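Long-range contact in probable porin (Pseudomonas aeruginosa, PDB 2Y0H), which probably forms a substrate channel through the outer membrane, as a porin of the OprD family: residues V108-P113 against T129-L134. Sequence-based numbering, arbitrary orientation.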
ATOM      1  N   VAL A 108      16.015  11.478  -6.569  1.00 26.81           N
ATOM      2  CA  VAL A 108      15.840  11.193  -7.983  1.00 28.40           C
ATOM      3  C   VAL A 108      16.361   9.797  -8.294  1.00 28.83           C
ATOM      4  O   VAL A 108      17.539   9.521  -8.100  1.00 29.10           O
ATOM      5  CB  VAL A 108      16.561  12.231  -8.883  1.00 27.95           C
ATOM      6  CG1 VAL A 108      16.186  12.001 -10.356  1.00 29.10           C
ATOM      7  CG2 VAL A 108      16.209  13.651  -8.465  1.00 27.48           C
ATOM      8  N   GLY A 109      15.477   8.922  -8.767  1.00 26.61           N
ATOM      9  CA  GLY A 109      15.868   7.580  -9.153  1.00 26.88           C
ATOM     10  C   GLY A 109      14.826   6.568  -8.735  1.00 29.09           C
ATOM     11  O   GLY A 109      13.627   6.790  -8.896  1.00 30.25           O
ATOM     12  N   ILE A 110      15.273   5.446  -8.189  1.00 28.47           N
ATOM     13  CA  ILE A 110      14.331   4.433  -7.733  1.00 27.22           C
ATOM     14  C   ILE A 110      13.609   4.894  -6.458  1.00 27.65           C
ATOM     15  O   ILE A 110      14.214   5.451  -5.548  1.00 26.28           O
ATOM     16  CB  ILE A 110      15.011   3.065  -7.541  1.00 30.60           C
ATOM     17  CG1 ILE A 110      13.974   1.943  -7.606  1.00 25.93           C
ATOM     18  CG2 ILE A 110      15.863   3.030  -6.250  1.00 27.35           C
ATOM     19  CD1 ILE A 110      14.585   0.559  -7.625  1.00 25.31           C
ATOM     20  N   LEU A 111      12.301   4.679  -6.415  1.00 28.86           N
ATOM     21  CA  LEU A 111      11.492   5.159  -5.308  1.00 29.49           C
ATOM     22  C   LEU A 111      10.467   4.127  -4.899  1.00 30.35           C
ATOM     23  O   LEU A 111      10.020   3.314  -5.717  1.00 28.14           O
ATOM     24  CB  LEU A 111      10.741   6.417  -5.731  1.00 29.63           C
ATOM     25  CG  LEU A 111      11.571   7.606  -6.197  1.00 29.37           C
ATOM     26  CD1 LEU A 111      10.640   8.686  -6.754  1.00 30.28           C
ATOM     27  CD2 LEU A 111      12.355   8.125  -5.010  1.00 27.39           C
ATOM     28  N   MET A 112      10.091   4.179  -3.627  1.00 27.14           N
ATOM     29  CA  MET A 112       8.947   3.433  -3.121  1.00 31.42           C
ATOM     30  C   MET A 112       7.990   4.394  -2.446  1.00 28.32           C
ATOM     31  O   MET A 112       7.990   4.503  -1.230  1.00 30.08           O
ATOM     32  CB  MET A 112       9.399   2.376  -2.114  1.00 28.92           C
ATOM     33  CG  MET A 112      10.179   1.263  -2.744  1.00 30.39           C
ATOM     34  SD  MET A 112      10.776   0.130  -1.495  1.00 48.38           S
ATOM     35  CE  MET A 112      12.189  -0.568  -2.328  1.00 35.27           C
ATOM     36  N   PRO A 113       7.185   5.116  -3.242  1.00 30.89           N
ATOM     37  CA  PRO A 113       6.207   6.060  -2.687  1.00 29.99           C
ATOM     38  C   PRO A 113       5.156   5.344  -1.845  1.00 28.79           C
ATOM     39  O   PRO A 113       4.714   4.257  -2.210  1.00 28.41           O
ATOM     40  CB  PRO A 113       5.510   6.640  -3.932  1.00 32.00           C
ATOM     41  CG  PRO A 113       6.276   6.160  -5.102  1.00 33.22           C
ATOM     42  CD  PRO A 113       7.061   4.963  -4.701  1.00 27.24           C
ATOM     43  N   THR A 129       8.425  -0.952  -7.259  1.00 25.40           N
ATOM     44  CA  THR A 129       9.199   0.288  -7.255  1.00 26.63           C
ATOM     45  C   THR A 129       8.784   1.186  -8.405  1.00 27.61           C
ATOM     46  O   THR A 129       8.169   0.735  -9.372  1.00 29.12           O
ATOM     47  CB  THR A 129      10.715   0.029  -7.380  1.00 28.23           C
ATOM     48  OG1 THR A 129      10.989  -0.592  -8.637  1.00 25.60           O
ATOM     49  CG2 THR A 129      11.217  -0.874  -6.248  1.00 29.51           C
ATOM     50  N   PHE A 130       9.125   2.463  -8.292  1.00 28.91           N
ATOM     51  CA  PHE A 130       8.885   3.429  -9.358  1.00 29.69           C
ATOM     52  C   PHE A 130      10.213   4.141  -9.636  1.00 30.48           C
ATOM     53  O   PHE A 130      11.065   4.232  -8.750  1.00 29.08           O
ATOM     54  CB  PHE A 130       7.830   4.464  -8.928  1.00 28.25           C
ATOM     55  CG  PHE A 130       6.424   3.921  -8.834  1.00 27.83           C
ATOM     56  CD1 PHE A 130       5.995   3.240  -7.697  1.00 26.02           C
ATOM     57  CD2 PHE A 130       5.523   4.110  -9.877  1.00 28.52           C
ATOM     58  CE1 PHE A 130       4.718   2.735  -7.620  1.00 26.44           C
ATOM     59  CE2 PHE A 130       4.233   3.615  -9.795  1.00 33.83           C
ATOM     60  CZ  PHE A 130       3.828   2.925  -8.664  1.00 29.18           C
ATOM     61  N   ASP A 131      10.400   4.636 -10.858  1.00 28.87           N
ATOM     62  CA  ASP A 131      11.458   5.614 -11.099  1.00 28.10           C
ATOM     63  C   ASP A 131      10.799   6.975 -11.194  1.00 29.35           C
ATOM     64  O   ASP A 131       9.783   7.132 -11.876  1.00 27.38           O
ATOM     65  CB  ASP A 131      12.230   5.332 -12.385  1.00 30.45           C
ATOM     66  CG  ASP A 131      12.986   4.019 -12.338  1.00 36.55           C
ATOM     67  OD1 ASP A 131      13.292   3.544 -11.226  1.00 32.06           O
ATOM     68  OD2 ASP A 131      13.274   3.466 -13.418  1.00 41.07           O
ATOM     69  N   GLY A 132      11.375   7.954 -10.505  1.00 26.84           N
ATOM     70  CA  GLY A 132      10.868   9.306 -10.557  1.00 28.07           C
ATOM     71  C   GLY A 132      11.699  10.303  -9.781  1.00 27.04           C
ATOM     72  O   GLY A 132      12.846  10.053  -9.396  1.00 26.78           O
ATOM     73  N   ALA A 133      11.108  11.465  -9.570  1.00 29.37           N
ATOM     74  CA  ALA A 133      11.726  12.495  -8.759  1.00 29.61           C
ATOM     75  C   ALA A 133      10.691  12.943  -7.727  1.00 28.33           C
ATOM     76  O   ALA A 133       9.545  13.235  -8.079  1.00 27.81           O
ATOM     77  CB  ALA A 133      12.176  13.649  -9.630  1.00 27.82           C
ATOM     78  N   LEU A 134      11.096  12.964  -6.460  1.00 26.95           N
ATOM     79  CA  LEU A 134      10.197  13.265  -5.348  1.00 28.93           C
ATOM     80  C   LEU A 134      10.798  14.330  -4.424  1.00 30.99           C
ATOM     81  O   LEU A 134      11.887  14.150  -3.866  1.00 25.26           O
ATOM     82  CB  LEU A 134       9.921  11.988  -4.534  1.00 29.28           C
ATOM     83  CG  LEU A 134       8.832  12.011  -3.454  1.00 30.63           C
ATOM     84  CD1 LEU A 134       7.509  12.464  -4.027  1.00 28.03           C
ATOM     85  CD2 LEU A 134       8.691  10.621  -2.812  1.00 32.51           C
TER
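Thr129 packs against Ile110 and the tip of Met112. Its CB lies 3.8 Å from Ile110 CG1, and its CG2 meets both Ile110 CD1 and Met112 CE. Ile110 CG1 stands anti to the backbone N (chi1 -158°), which directs that branch to Thr129. Phe130 is held by its backbone at two points. Its O accepts Leu111 N at 2.7 Å, and its N gives a nearly straight bond to Leu111 O. The phenyl ring lies on the same face as the Leu111 side chain. Ring atom CD1 touches Pro113 CD at 3.6 Å, while Leu111 O sits by the ring edge. Asp131 and Ile110 form a non-hydrogen-bonded pair on the face that Val108 and Ala133 also share. Asp131 OD1 approaches Ile110 CA, whereas OD2 forms a salt bridge to Arg154 on the next strand, 143-154. Gly132 repeats the two-bond grip with Gly109: Gly109 N to Gly132 O is 2.9 Å, and Gly132 N to Gly109 O is 3.0 Å. Gly109 starts the corner with phi 140°, a backbone conformation open to glycine. Leu111 CD1 rests 3.6 Å from Gly132 C, over bare backbone. Ala133 CB meets Val108 CG2 loosely, with a bound detergent molecule nearby. Leu134 CB meets Leu111 CD1 at 4.0 Å.

This is antiparallel pairing of neighbouring barrel strands. The chain turns a corner at Gly109 and Ile110, yet Leu111 still bonds to Phe130; strand 111-115 then pairs with 118-119. Two hydrogen-bonded pairs carry the join, the side-chain contacts are mainly apolar, and the Asp131 carboxylate is tied to the next strand.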